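Local coordinates for protein carbohydrate esterase family 2 (CE2) (Chaetomium olivicolor, PDB 4XVH) that probably removes acetyl groups from xylan-type polysaccharides, as a carbohydrate esterase with an SGNH-type (GDSL-like) hydrolase domain and an N-terminal beta-sandwich carbohydrate-binding domain, at residues N215-L220 with K271-N276; A234-V239 with S283-K288; V292-Q297 with A309-A314. One frame throughout, in Å; residues are numbered along the deposited sequence.

Contact 1 of 3, residues N215-L220 with K271-N276. With PEU (2,5,8,11,14,17,20,23,26,29,32,35,38,41,44,47,50,53,56,59,62,65,68,71,74,77,80-heptacosaoxadooctacontan-82-ol), chain C.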
ATOM      1  N   ASN A 215       9.257   6.326 -10.350  1.00 19.02           N
ATOM      2  CA  ASN A 215      10.215   5.488 -11.075  1.00 20.58           C
ATOM      3  C   ASN A 215      10.249   5.738 -12.589  1.00 21.54           C
ATOM      4  O   ASN A 215      11.326   5.688 -13.214  1.00 20.80           O
ATOM      5  CB  ASN A 215       9.910   4.014 -10.772  1.00 21.05           C
ATOM      6  CG  ASN A 215      10.122   3.692  -9.292  1.00 21.14           C
ATOM      7  OD1 ASN A 215      11.204   3.903  -8.771  1.00 21.05           O
ATOM      8  ND2 ASN A 215       9.078   3.257  -8.612  1.00 20.49           N
ATOM      9  N   ASP A 216       9.091   6.023 -13.179  1.00 19.72           N
ATOM     10  CA  ASP A 216       9.024   6.236 -14.626  1.00 22.33           C
ATOM     11  C   ASP A 216       9.905   7.419 -15.040  1.00 22.09           C
ATOM     12  O   ASP A 216      10.569   7.414 -16.099  1.00 24.33           O
ATOM     13  CB  ASP A 216       7.564   6.487 -15.061  1.00 22.75           C
ATOM     14  CG  ASP A 216       6.632   5.359 -14.634  1.00 23.90           C
ATOM     15  OD1 ASP A 216       6.428   5.208 -13.420  1.00 22.61           O
ATOM     16  OD2 ASP A 216       6.132   4.621 -15.513  1.00 26.01           O
ATOM     17  N   PHE A 217       9.907   8.445 -14.191  1.00 21.79           N
ATOM     18  CA  PHE A 217      10.613   9.677 -14.523  1.00 24.24           C
ATOM     19  C   PHE A 217      12.129   9.579 -14.351  1.00 25.18           C
ATOM     20  O   PHE A 217      12.877  10.355 -14.929  1.00 27.27           O
ATOM     21  CB  PHE A 217      10.040  10.826 -13.701  1.00 22.76           C
ATOM     22  CG  PHE A 217       8.930  11.555 -14.417  1.00 23.55           C
ATOM     23  CD1 PHE A 217       7.643  11.045 -14.443  1.00 23.64           C
ATOM     24  CD2 PHE A 217       9.183  12.725 -15.084  1.00 24.63           C
ATOM     25  CE1 PHE A 217       6.629  11.727 -15.128  1.00 23.60           C
ATOM     26  CE2 PHE A 217       8.177  13.404 -15.757  1.00 25.52           C
ATOM     27  CZ  PHE A 217       6.904  12.902 -15.764  1.00 24.73           C
ATOM     28  N   GLY A 218      12.597   8.614 -13.580  1.00 25.01           N
ATOM     29  CA  GLY A 218      14.042   8.436 -13.459  1.00 24.75           C
ATOM     30  C   GLY A 218      14.693   8.118 -14.792  1.00 27.09           C
ATOM     31  O   GLY A 218      14.177   7.273 -15.535  1.00 26.32           O
ATOM     32  N   TYR A 219      15.825   8.767 -15.101  1.00 26.02           N
ATOM     33  CA  TYR A 219      16.495   8.498 -16.368  1.00 28.99           C
ATOM     34  C   TYR A 219      18.007   8.765 -16.341  1.00 30.37           C
ATOM     35  O   TYR A 219      18.758   8.172 -17.135  1.00 30.42           O
ATOM     36  CB  TYR A 219      15.862   9.332 -17.494  1.00 30.51           C
ATOM     37  CG  TYR A 219      16.306  10.789 -17.476  1.00 32.81           C
ATOM     38  CD1 TYR A 219      15.615  11.749 -16.738  1.00 33.07           C
ATOM     39  CD2 TYR A 219      17.428  11.189 -18.177  1.00 35.96           C
ATOM     40  CE1 TYR A 219      16.048  13.066 -16.706  1.00 34.10           C
ATOM     41  CE2 TYR A 219      17.869  12.496 -18.154  1.00 37.43           C
ATOM     42  CZ  TYR A 219      17.187  13.427 -17.422  1.00 35.74           C
ATOM     43  OH  TYR A 219      17.660  14.713 -17.431  1.00 36.21           O
ATOM     44  N   LEU A 220      18.442   9.661 -15.454  1.00 29.82           N
ATOM     45  CA  LEU A 220      19.776  10.264 -15.572  1.00 33.53           C
ATOM     46  C   LEU A 220      20.887   9.232 -15.663  1.00 34.08           C
ATOM     47  O   LEU A 220      21.031   8.387 -14.779  1.00 32.88           O
ATOM     48  CB  LEU A 220      20.042  11.199 -14.393  1.00 34.44           C
ATOM     49  CG  LEU A 220      21.433  11.856 -14.426  1.00 37.64           C
ATOM     50  CD1 LEU A 220      21.493  12.921 -15.505  1.00 39.01           C
ATOM     51  CD2 LEU A 220      21.761  12.416 -13.043  1.00 36.73           C
ATOM     52  N   LYS A 271       8.652  17.538 -11.856  1.00 25.99           N
ATOM     53  CA  LYS A 271       7.433  17.582 -11.044  1.00 24.51           C
ATOM     54  C   LYS A 271       6.286  18.282 -11.774  1.00 25.33           C
ATOM     55  O   LYS A 271       5.152  17.815 -11.790  1.00 22.13           O
ATOM     56  CB  LYS A 271       7.702  18.277  -9.716  1.00 24.59           C
ATOM     57  CG  LYS A 271       6.501  18.339  -8.759  1.00 24.38           C
ATOM     58  CD  LYS A 271       5.851  16.961  -8.515  1.00 23.02           C
ATOM     59  CE  LYS A 271       4.856  17.011  -7.335  1.00 21.40           C
ATOM     60  NZ  LYS A 271       5.585  17.112  -6.034  1.00 20.27           N
ATOM     61  N   THR A 272       6.583  19.423 -12.369  1.00 28.02           N
ATOM     62  CA  THR A 272       5.581  20.106 -13.193  1.00 29.02           C
ATOM     63  C   THR A 272       5.187  19.235 -14.391  1.00 28.95           C
ATOM     64  O   THR A 272       4.014  19.119 -14.713  1.00 30.10           O
ATOM     65  CB  THR A 272       6.113  21.462 -13.656  1.00 30.85           C
ATOM     66  OG1 THR A 272       6.280  22.292 -12.498  1.00 31.43           O
ATOM     67  CG2 THR A 272       5.159  22.144 -14.664  1.00 31.61           C
ATOM     68  N   THR A 273       6.166  18.617 -15.049  1.00 29.40           N
ATOM     69  CA  THR A 273       5.881  17.748 -16.198  1.00 28.94           C
ATOM     70  C   THR A 273       4.930  16.594 -15.796  1.00 27.84           C
ATOM     71  O   THR A 273       3.945  16.318 -16.500  1.00 26.74           O
ATOM     72  CB  THR A 273       7.173  17.176 -16.802  1.00 27.86           C
ATOM     73  OG1 THR A 273       8.005  18.257 -17.247  1.00 28.73           O
ATOM     74  CG2 THR A 273       6.866  16.287 -18.003  1.00 28.97           C
ATOM     75  N   GLN A 274       5.218  15.930 -14.669  1.00 26.16           N
ATOM     76  CA  GLN A 274       4.344  14.851 -14.181  1.00 24.99           C
ATOM     77  C   GLN A 274       2.971  15.378 -13.814  1.00 26.18           C
ATOM     78  O   GLN A 274       1.955  14.733 -14.077  1.00 26.74           O
ATOM     79  CB  GLN A 274       4.916  14.146 -12.950  1.00 23.09           C
ATOM     80  CG  GLN A 274       4.092  12.901 -12.549  1.00 21.77           C
ATOM     81  CD  GLN A 274       4.267  12.502 -11.099  1.00 21.54           C
ATOM     82  OE1 GLN A 274       4.644  13.325 -10.253  1.00 21.10           O
ATOM     83  NE2 GLN A 274       4.000  11.216 -10.800  1.00 20.24           N
ATOM     84  N   THR A 275       2.954  16.552 -13.192  1.00 25.92           N
ATOM     85  CA  THR A 275       1.708  17.122 -12.719  1.00 25.35           C
ATOM     86  C   THR A 275       0.786  17.412 -13.879  1.00 26.97           C
ATOM     87  O   THR A 275      -0.387  17.034 -13.860  1.00 26.77           O
ATOM     88  CB  THR A 275       1.963  18.387 -11.909  1.00 24.99           C
ATOM     89  OG1 THR A 275       2.699  18.018 -10.737  1.00 22.71           O
ATOM     90  CG2 THR A 275       0.646  19.052 -11.515  1.00 22.20           C
ATOM     91  N   ASN A 276       1.331  18.032 -14.921  1.00 27.68           N
ATOM     92  CA  ASN A 276       0.522  18.345 -16.096  1.00 29.73           C
ATOM     93  C   ASN A 276       0.034  17.090 -16.814  1.00 29.17           C
ATOM     94  O   ASN A 276      -1.106  17.040 -17.298  1.00 28.54           O
ATOM     95  CB  ASN A 276       1.322  19.232 -17.066  1.00 32.57           C
ATOM     96  CG  ASN A 276       1.506  20.651 -16.534  1.00 34.00           C
ATOM     97  OD1 ASN A 276       0.710  21.114 -15.720  1.00 33.96           O
ATOM     98  ND2 ASN A 276       2.539  21.354 -17.019  1.00 35.38           N
TER
HETATM   99  CAA PEU C 402      13.095 -13.079  -1.155  1.00 70.99           C
HETATM  100  OAB PEU C 402      14.159 -12.189  -1.535  1.00 71.77           O
HETATM  101  CAC PEU C 402      14.793 -12.564  -2.819  1.00 72.61           C
HETATM  102  CAD PEU C 402      15.987 -11.723  -3.408  1.00 77.05           C
HETATM  103  OAE PEU C 402      17.148 -11.681  -2.544  1.00 77.29           O
HETATM  104  CAF PEU C 402      16.912 -11.016  -1.262  1.00 77.68           C
HETATM  105  CAG PEU C 402      16.753  -9.489  -1.162  1.00 77.76           C
HETATM  106  OAH PEU C 402      15.749  -8.850  -1.966  1.00 78.01           O
HETATM  107  CAI PEU C 402      15.618  -7.445  -1.612  1.00 77.94           C
HETATM  108  CAJ PEU C 402      14.770  -6.653  -2.615  1.00 78.01           C
HETATM  109  OAK PEU C 402      14.627  -5.271  -2.192  1.00 78.05           O
HETATM  110  CAL PEU C 402      14.236  -4.464  -3.322  1.00 78.01           C
HETATM  111  CAM PEU C 402      14.068  -2.983  -3.001  1.00 77.83           C
HETATM  112  OAN PEU C 402      13.927  -2.383  -4.305  1.00 77.54           O
HETATM  113  CAO PEU C 402      13.867  -0.939  -4.291  1.00 76.89           C
HETATM  114  CAP PEU C 402      14.281  -0.699  -5.728  1.00 76.24           C
HETATM  115  OAQ PEU C 402      14.445   0.573  -6.403  1.00 75.85           O
HETATM  116  CAR PEU C 402      15.323   1.576  -5.802  1.00 75.04           C
HETATM  117  CAS PEU C 402      14.858   2.430  -4.596  1.00 73.49           C
HETATM  118  OAT PEU C 402      13.703   3.314  -4.889  1.00 71.07           O
HETATM  119  CAU PEU C 402      12.457   2.653  -5.265  1.00 68.13           C
HETATM  120  CAV PEU C 402      11.337   3.671  -5.572  1.00 65.81           C
HETATM  121  OAW PEU C 402      10.042   3.124  -5.923  1.00 64.62           O
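Phe217 carries this contact alone from its side, laying the far end of its ring against Thr273 and Gln274 on helix 270-285. Its chi1 of -92° is off the usual staggered value, and from CB the ring is carried across to the neighbouring helix. CB and the inner ring atoms stay back from it; the touching begins at the outer carbons. CE1 meets the start of the Gln274 side chain, 3.7 Å from its CB and 3.8 Å from its CG. On the other side CE2 reaches Thr273 CG2 at 3.9 Å, with that methyl lying at the ring edge, near its plane. The tip, CZ, meets the backbone between them, 3.6 Å from Gln274 CA.

Gln274 then leads away from the ring: its CG stands anti to the backbone N (chi1 -173°), and the chain runs on extended, carrying the amide away. OE1 accepts from Ser256 N, while Thr273 OG1 bonds back to Ala269 O, so the polar ends are paired elsewhere and the interface itself is apolar.

Two residues before Phe217, Asn215 ND2 donates to PEU OAW at 2.9 Å, the N-H...O angle being 155°. Asn215 and Asp216 belong to a Gly-Xaa-Asn-Asp sequence, the block III signature of SGNH hydrolases, whose asparagine usually contributes to the oxyanion hole.

Contact 2 of 3, residues A234-V239 with S283-K288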
ATOM      1  N   ALA A 234      -0.997   5.792 -20.775  1.00 26.99           N
ATOM      2  CA  ALA A 234      -1.014   4.615 -19.922  1.00 26.03           C
ATOM      3  C   ALA A 234      -1.815   4.828 -18.655  1.00 25.25           C
ATOM      4  O   ALA A 234      -2.454   3.895 -18.133  1.00 24.42           O
ATOM      5  CB  ALA A 234       0.392   4.217 -19.545  1.00 24.63           C
ATOM      6  N   MET A 235      -1.729   6.039 -18.122  1.00 24.54           N
ATOM      7  CA  MET A 235      -2.502   6.375 -16.929  1.00 24.04           C
ATOM      8  C   MET A 235      -4.009   6.271 -17.257  1.00 24.98           C
ATOM      9  O   MET A 235      -4.773   5.698 -16.500  1.00 24.91           O
ATOM     10  CB  MET A 235      -2.139   7.776 -16.440  1.00 23.97           C
ATOM     11  CG  MET A 235      -2.843   8.181 -15.151  1.00 23.14           C
ATOM     12  SD  MET A 235      -2.252   7.243 -13.683  1.00 27.72           S
ATOM     13  CE  MET A 235      -0.708   8.086 -13.277  1.00 25.65           C
ATOM     14  N   VAL A 236      -4.415   6.805 -18.406  1.00 26.81           N
ATOM     15  CA  VAL A 236      -5.812   6.700 -18.815  1.00 27.75           C
ATOM     16  C   VAL A 236      -6.207   5.225 -18.977  1.00 29.95           C
ATOM     17  O   VAL A 236      -7.209   4.772 -18.424  1.00 30.41           O
ATOM     18  CB  VAL A 236      -6.059   7.486 -20.114  1.00 28.41           C
ATOM     19  CG1 VAL A 236      -7.444   7.175 -20.684  1.00 27.78           C
ATOM     20  CG2 VAL A 236      -5.901   8.989 -19.840  1.00 27.80           C
ATOM     21  N   LYS A 237      -5.372   4.458 -19.665  1.00 30.58           N
ATOM     22  CA  LYS A 237      -5.668   3.053 -19.906  1.00 31.10           C
ATOM     23  C   LYS A 237      -5.750   2.215 -18.606  1.00 27.22           C
ATOM     24  O   LYS A 237      -6.610   1.333 -18.474  1.00 26.57           O
ATOM     25  CB  LYS A 237      -4.610   2.483 -20.860  1.00 34.57           C
ATOM     26  CG  LYS A 237      -4.819   1.033 -21.252  1.00 38.10           C
ATOM     27  CD  LYS A 237      -6.147   0.842 -21.995  1.00 41.47           C
ATOM     28  CE  LYS A 237      -6.195  -0.532 -22.689  1.00 43.29           C
ATOM     29  NZ  LYS A 237      -5.633  -1.586 -21.771  1.00 40.97           N
ATOM     30  N   PHE A 238      -4.854   2.491 -17.654  1.00 24.09           N
ATOM     31  CA  PHE A 238      -4.821   1.758 -16.389  1.00 23.52           C
ATOM     32  C   PHE A 238      -6.144   1.997 -15.620  1.00 23.48           C
ATOM     33  O   PHE A 238      -6.780   1.063 -15.151  1.00 23.62           O
ATOM     34  CB  PHE A 238      -3.613   2.183 -15.539  1.00 21.97           C
ATOM     35  CG  PHE A 238      -3.413   1.350 -14.287  1.00 22.51           C
ATOM     36  CD1 PHE A 238      -3.859   0.035 -14.232  1.00 22.87           C
ATOM     37  CD2 PHE A 238      -2.791   1.887 -13.172  1.00 21.69           C
ATOM     38  CE1 PHE A 238      -3.696  -0.739 -13.073  1.00 21.36           C
ATOM     39  CE2 PHE A 238      -2.612   1.129 -12.017  1.00 22.16           C
ATOM     40  CZ  PHE A 238      -3.081  -0.211 -11.979  1.00 21.55           C
ATOM     41  N   VAL A 239      -6.560   3.248 -15.530  1.00 22.58           N
ATOM     42  CA  VAL A 239      -7.833   3.543 -14.911  1.00 22.69           C
ATOM     43  C   VAL A 239      -8.983   2.872 -15.678  1.00 24.59           C
ATOM     44  O   VAL A 239      -9.860   2.238 -15.072  1.00 26.26           O
ATOM     45  CB  VAL A 239      -8.046   5.064 -14.806  1.00 22.73           C
ATOM     46  CG1 VAL A 239      -9.483   5.374 -14.423  1.00 20.67           C
ATOM     47  CG2 VAL A 239      -7.046   5.660 -13.753  1.00 21.04           C
ATOM     48  N   SER A 283      -8.414  14.972 -17.071  1.00 31.29           N
ATOM     49  CA  SER A 283      -9.310  15.589 -18.050  1.00 32.69           C
ATOM     50  C   SER A 283      -9.897  14.551 -19.033  1.00 31.99           C
ATOM     51  O   SER A 283     -11.095  14.578 -19.328  1.00 30.96           O
ATOM     52  CB  SER A 283      -8.563  16.690 -18.801  1.00 36.81           C
ATOM     53  OG  SER A 283      -9.418  17.397 -19.686  1.00 41.56           O
ATOM     54  N   ARG A 284      -9.075  13.620 -19.518  1.00 31.62           N
ATOM     55  CA  ARG A 284      -9.567  12.609 -20.454  1.00 33.87           C
ATOM     56  C   ARG A 284     -10.508  11.608 -19.759  1.00 33.23           C
ATOM     57  O   ARG A 284     -11.421  11.064 -20.391  1.00 34.18           O
ATOM     58  CB  ARG A 284      -8.409  11.857 -21.130  1.00 36.57           C
ATOM     59  CG  ARG A 284      -7.332  12.750 -21.775  1.00 40.06           C
ATOM     60  CD  ARG A 284      -6.896  12.264 -23.149  1.00 44.30           C
ATOM     61  NE  ARG A 284      -6.373  10.897 -23.204  1.00 45.65           N
ATOM     62  CZ  ARG A 284      -5.091  10.584 -23.417  1.00 47.26           C
ATOM     63  NH1 ARG A 284      -4.178  11.539 -23.590  1.00 47.51           N
ATOM     64  NH2 ARG A 284      -4.718   9.311 -23.453  1.00 47.67           N
ATOM     65  N   LEU A 285     -10.308  11.385 -18.461  1.00 31.20           N
ATOM     66  CA  LEU A 285     -11.066  10.343 -17.764  1.00 30.66           C
ATOM     67  C   LEU A 285     -12.451  10.791 -17.315  1.00 30.64           C
ATOM     68  O   LEU A 285     -13.332   9.970 -17.095  1.00 32.12           O
ATOM     69  CB  LEU A 285     -10.274   9.846 -16.555  1.00 27.79           C
ATOM     70  CG  LEU A 285      -9.077   8.969 -16.907  1.00 27.69           C
ATOM     71  CD1 LEU A 285      -8.144   8.820 -15.677  1.00 22.11           C
ATOM     72  CD2 LEU A 285      -9.508   7.607 -17.450  1.00 27.39           C
ATOM     73  N   GLY A 286     -12.634  12.089 -17.157  1.00 30.04           N
ATOM     74  CA  GLY A 286     -13.929  12.604 -16.756  1.00 30.99           C
ATOM     75  C   GLY A 286     -14.107  12.828 -15.262  1.00 30.20           C
ATOM     76  O   GLY A 286     -13.152  12.826 -14.470  1.00 27.74           O
ATOM     77  N   ALA A 287     -15.368  12.997 -14.887  1.00 30.92           N
ATOM     78  CA  ALA A 287     -15.741  13.502 -13.578  1.00 32.01           C
ATOM     79  C   ALA A 287     -15.399  12.568 -12.397  1.00 31.36           C
ATOM     80  O   ALA A 287     -15.308  13.022 -11.260  1.00 31.61           O
ATOM     81  CB  ALA A 287     -17.255  13.833 -13.575  1.00 32.89           C
ATOM     82  N   LYS A 288     -15.207  11.279 -12.640  1.00 30.73           N
ATOM     83  CA  LYS A 288     -14.877  10.389 -11.527  1.00 28.48           C
ATOM     84  C   LYS A 288     -13.365  10.271 -11.300  1.00 26.11           C
ATOM     85  O   LYS A 288     -12.922   9.541 -10.424  1.00 23.82           O
ATOM     86  CB  LYS A 288     -15.488   9.011 -11.751  1.00 31.40           C
ATOM     87  CG  LYS A 288     -17.009   9.018 -11.538  1.00 34.45           C
ATOM     88  CD  LYS A 288     -17.607   7.668 -11.782  1.00 37.47           C
ATOM     89  CE  LYS A 288     -19.111   7.771 -12.082  1.00 41.93           C
ATOM     90  NZ  LYS A 288     -19.849   8.275 -10.897  1.00 44.06           N
TER
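Val236 and Val239 of helix 228-243 pack on Leu285, at the end of helix 270-285, in an apolar helix-to-helix contact on one side of the parallel sheet. Leu285 does most of the work with its two methyls. CD2 lies 3.8 Å from Val239 CG1 and 3.9 Å from Val236 CG1, and it also rests on the backbone at Val236 O. CD1 covers the other branch of Val239, 3.9 Å from its CG2, so the leucine fork straddles that valine. Val236 and Val239 stand about one helical turn apart, and in each CG1 is anti to the backbone N, turning that methyl toward CD2.

Arg284 closes the outer margin. Its chain bends at chi2 and chi3, laying the guanidinium over Val236: CG2 sits against one face of the group, 3.8 Å from NH2. The charge itself is held by a salt bridge from NH2 to Asp233.

Beneath, Val239 reaches Phe251 and Leu285 reaches Leu253, both on strand 250-254. At Gly286 the chain leaves helical angles with phi 95° and turns toward strand 289-292. Neighbouring helices joined to successive parallel strands in this way are characteristic of the beta-alpha-beta crossovers of the Rossmann-like SGNH hydrolase domain.

Contact 3 of 3, residues V292-Q297 with A309-A314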
ATOM      1  N   VAL A 292      -4.769  14.830  -7.214  1.00 19.28           N
ATOM      2  CA  VAL A 292      -4.494  15.174  -5.829  1.00 18.36           C
ATOM      3  C   VAL A 292      -3.006  15.539  -5.756  1.00 19.07           C
ATOM      4  O   VAL A 292      -2.137  14.729  -6.081  1.00 17.19           O
ATOM      5  CB  VAL A 292      -4.849  13.994  -4.850  1.00 18.24           C
ATOM      6  CG1 VAL A 292      -4.413  14.341  -3.411  1.00 14.96           C
ATOM      7  CG2 VAL A 292      -6.348  13.649  -4.928  1.00 16.95           C
ATOM      8  N   ASP A 293      -2.710  16.772  -5.352  1.00 20.42           N
ATOM      9  CA  ASP A 293      -1.324  17.231  -5.303  1.00 20.85           C
ATOM     10  C   ASP A 293      -0.596  16.712  -4.078  1.00 19.21           C
ATOM     11  O   ASP A 293      -1.188  16.602  -3.015  1.00 18.98           O
ATOM     12  CB  ASP A 293      -1.276  18.759  -5.320  1.00 22.30           C
ATOM     13  CG  ASP A 293       0.118  19.289  -5.423  1.00 24.50           C
ATOM     14  OD1 ASP A 293       0.898  18.841  -6.308  1.00 24.95           O
ATOM     15  OD2 ASP A 293       0.438  20.174  -4.607  1.00 26.10           O
ATOM     16  N   TRP A 294       0.681  16.378  -4.248  1.00 18.05           N
ATOM     17  CA  TRP A 294       1.564  16.079  -3.139  1.00 18.64           C
ATOM     18  C   TRP A 294       2.826  16.921  -3.342  1.00 19.80           C
ATOM     19  O   TRP A 294       3.691  16.602  -4.163  1.00 19.95           O
ATOM     20  CB  TRP A 294       1.887  14.573  -3.060  1.00 17.96           C
ATOM     21  CG  TRP A 294       2.486  14.137  -1.745  1.00 16.87           C
ATOM     22  CD1 TRP A 294       3.018  14.941  -0.773  1.00 17.07           C
ATOM     23  CD2 TRP A 294       2.584  12.783  -1.251  1.00 15.24           C
ATOM     24  NE1 TRP A 294       3.443  14.166   0.305  1.00 17.28           N
ATOM     25  CE2 TRP A 294       3.188  12.844   0.034  1.00 16.25           C
ATOM     26  CE3 TRP A 294       2.212  11.529  -1.771  1.00 13.79           C
ATOM     27  CZ2 TRP A 294       3.436  11.694   0.816  1.00 14.77           C
ATOM     28  CZ3 TRP A 294       2.456  10.382  -0.998  1.00 13.55           C
ATOM     29  CH2 TRP A 294       3.066  10.483   0.286  1.00 13.66           C
ATOM     30  N   PRO A 295       2.903  18.048  -2.629  1.00 21.10           N
ATOM     31  CA  PRO A 295       4.035  18.962  -2.807  1.00 21.76           C
ATOM     32  C   PRO A 295       5.358  18.234  -2.545  1.00 21.29           C
ATOM     33  O   PRO A 295       5.435  17.370  -1.665  1.00 19.87           O
ATOM     34  CB  PRO A 295       3.784  20.053  -1.772  1.00 21.43           C
ATOM     35  CG  PRO A 295       2.336  19.990  -1.471  1.00 21.41           C
ATOM     36  CD  PRO A 295       1.905  18.554  -1.671  1.00 20.80           C
ATOM     37  N   THR A 296       6.364  18.547  -3.353  1.00 21.50           N
ATOM     38  CA  THR A 296       7.715  18.022  -3.159  1.00 21.10           C
ATOM     39  C   THR A 296       8.078  18.148  -1.694  1.00 21.55           C
ATOM     40  O   THR A 296       7.890  19.188  -1.099  1.00 23.11           O
ATOM     41  CB  THR A 296       8.741  18.786  -4.023  1.00 22.20           C
ATOM     42  OG1 THR A 296       8.371  18.673  -5.409  1.00 21.65           O
ATOM     43  CG2 THR A 296      10.157  18.216  -3.822  1.00 22.50           C
ATOM     44  N   GLN A 297       8.582  17.074  -1.106  1.00 21.13           N
ATOM     45  CA  GLN A 297       8.840  17.034   0.332  1.00 20.22           C
ATOM     46  C   GLN A 297      10.017  17.937   0.724  1.00 21.69           C
ATOM     47  O   GLN A 297      10.781  18.383  -0.141  1.00 20.98           O
ATOM     48  CB  GLN A 297       9.117  15.578   0.741  1.00 16.59           C
ATOM     49  CG  GLN A 297      10.322  14.970   0.002  1.00 16.85           C
ATOM     50  CD  GLN A 297      10.569  13.497   0.389  1.00 20.19           C
ATOM     51  OE1 GLN A 297       9.995  12.988   1.367  1.00 18.80           O
ATOM     52  NE2 GLN A 297      11.408  12.816  -0.388  1.00 18.92           N
ATOM     53  N   ALA A 309       7.474   9.871   8.445  1.00 18.33           N
ATOM     54  CA  ALA A 309       6.121   9.742   9.004  1.00 17.88           C
ATOM     55  C   ALA A 309       5.348  11.061   8.877  1.00 17.77           C
ATOM     56  O   ALA A 309       4.164  11.069   8.529  1.00 14.40           O
ATOM     57  CB  ALA A 309       6.205   9.283  10.496  1.00 15.38           C
ATOM     58  N   ALA A 310       6.016  12.186   9.166  1.00 17.39           N
ATOM     59  CA  ALA A 310       5.352  13.480   9.098  1.00 17.38           C
ATOM     60  C   ALA A 310       4.864  13.793   7.691  1.00 18.04           C
ATOM     61  O   ALA A 310       3.755  14.317   7.494  1.00 16.80           O
ATOM     62  CB  ALA A 310       6.295  14.625   9.606  1.00 19.56           C
ATOM     63  N   THR A 311       5.696  13.504   6.705  1.00 18.57           N
ATOM     64  CA  THR A 311       5.320  13.784   5.321  1.00 17.62           C
ATOM     65  C   THR A 311       4.139  12.917   4.889  1.00 17.14           C
ATOM     66  O   THR A 311       3.204  13.399   4.236  1.00 14.94           O
ATOM     67  CB  THR A 311       6.531  13.578   4.368  1.00 20.06           C
ATOM     68  OG1 THR A 311       7.571  14.507   4.737  1.00 18.56           O
ATOM     69  CG2 THR A 311       6.143  13.829   2.908  1.00 18.29           C
ATOM     70  N   HIS A 312       4.168  11.639   5.264  1.00 16.42           N
ATOM     71  CA  HIS A 312       3.022  10.783   4.987  1.00 14.38           C
ATOM     72  C   HIS A 312       1.762  11.293   5.711  1.00 14.58           C
ATOM     73  O   HIS A 312       0.695  11.298   5.144  1.00 15.51           O
ATOM     74  CB  HIS A 312       3.317   9.344   5.431  1.00 12.62           C
ATOM     75  CG  HIS A 312       4.054   8.530   4.416  1.00 13.78           C
ATOM     76  ND1 HIS A 312       3.443   8.021   3.284  1.00 13.94           N
ATOM     77  CD2 HIS A 312       5.348   8.110   4.369  1.00 13.77           C
ATOM     78  CE1 HIS A 312       4.318   7.310   2.595  1.00 15.18           C
ATOM     79  NE2 HIS A 312       5.493   7.363   3.220  1.00 14.52           N
ATOM     80  N   ALA A 313       1.878  11.680   6.976  1.00 14.97           N
ATOM     81  CA  ALA A 313       0.682  11.991   7.735  1.00 15.69           C
ATOM     82  C   ALA A 313       0.020  13.237   7.119  1.00 17.32           C
ATOM     83  O   ALA A 313      -1.215  13.325   7.018  1.00 17.04           O
ATOM     84  CB  ALA A 313       1.010  12.197   9.216  1.00 17.28           C
ATOM     85  N   ALA A 314       0.842  14.205   6.705  1.00 18.40           N
ATOM     86  CA  ALA A 314       0.323  15.443   6.106  1.00 17.39           C
ATOM     87  C   ALA A 314      -0.468  15.162   4.812  1.00 17.13           C
ATOM     88  O   ALA A 314      -1.565  15.707   4.594  1.00 15.23           O
ATOM     89  CB  ALA A 314       1.464  16.414   5.846  1.00 17.36           C
TER
HETATM   90  O   HOH W   1       3.377  15.809   2.787  1.00 18.85           O
HETATM   91  O   HOH W   2       9.755  13.307   4.123  1.00 16.50           O
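Trp294 drives the edge of its indole into the first turns of helix 309-327, meeting Thr311 and His312 where the loop after the edge strand 289-292 passes the helix that closes the three-layered, Rossmann-like SGNH hydrolase domain. This is the tightly packed half. The Trp294 CB starts out past the helix, but with CG anti to the backbone N (chi1 -165°) the ring system swings across, and its outer rim does the touching. CH2 reaches His312 ND1 at 3.9 Å, in an offset edge-to-face pair: the six-membered ring presents its edge to the imidazole face, centroids 5.8 Å apart and planes at 69°. The imidazole is held in turn by a hydrogen bond between its ND1 and Tyr144 N, and Tyr144 also meets the Trp294 ring. On the pyrrole side, the Thr311 methyl CG2 sits at the indole edge, 3.8 Å from NE1. Leu254 and Pro257 also touch the indole, so it is wedged between sheet, loop and helix.

Toward Gln297 the fit slackens. Here the closest approach is a single methylene-to-methyl touch, Gln297 CB to Thr311 CG2 at 4.1 Å, and both residues are partly exposed. The rest of the glutamine runs out extended, its NE2 bonded to Tyr305 O, and its amide is linked to Thr311 by a water, which lies between Gln297 OE1 and Thr311 OG1. A second water bridges the two segments beside the tight half. It takes the indole N-H, 3.0 Å from Trp294 NE1, and donates in turn to the carbonyl of the helix at Thr311 O, 2.8 Å away.

In the fold
Contacts 1 and 2 share helix 270-285, with centres 18 Å apart: its early turns take Phe217, its end takes the valines of helix 228-243. Contact 3, centred 17 Å from contact 1, is tied to it directly, since Lys271 NZ of the same helix lies 2.7 Å from Trp294 O, a probable hydrogen bond. The centres of contacts 2 and 3 are 23 Å apart, and the two are linked through the sequence, 283-288 being followed closely by 292-297. The ligand pocket lies nearest contact 1, which supplies Asn215; the side chain of Gln297 in contact 3 stays about 11 Å from PEU, though the loop between its segments carries the pocket residue His306.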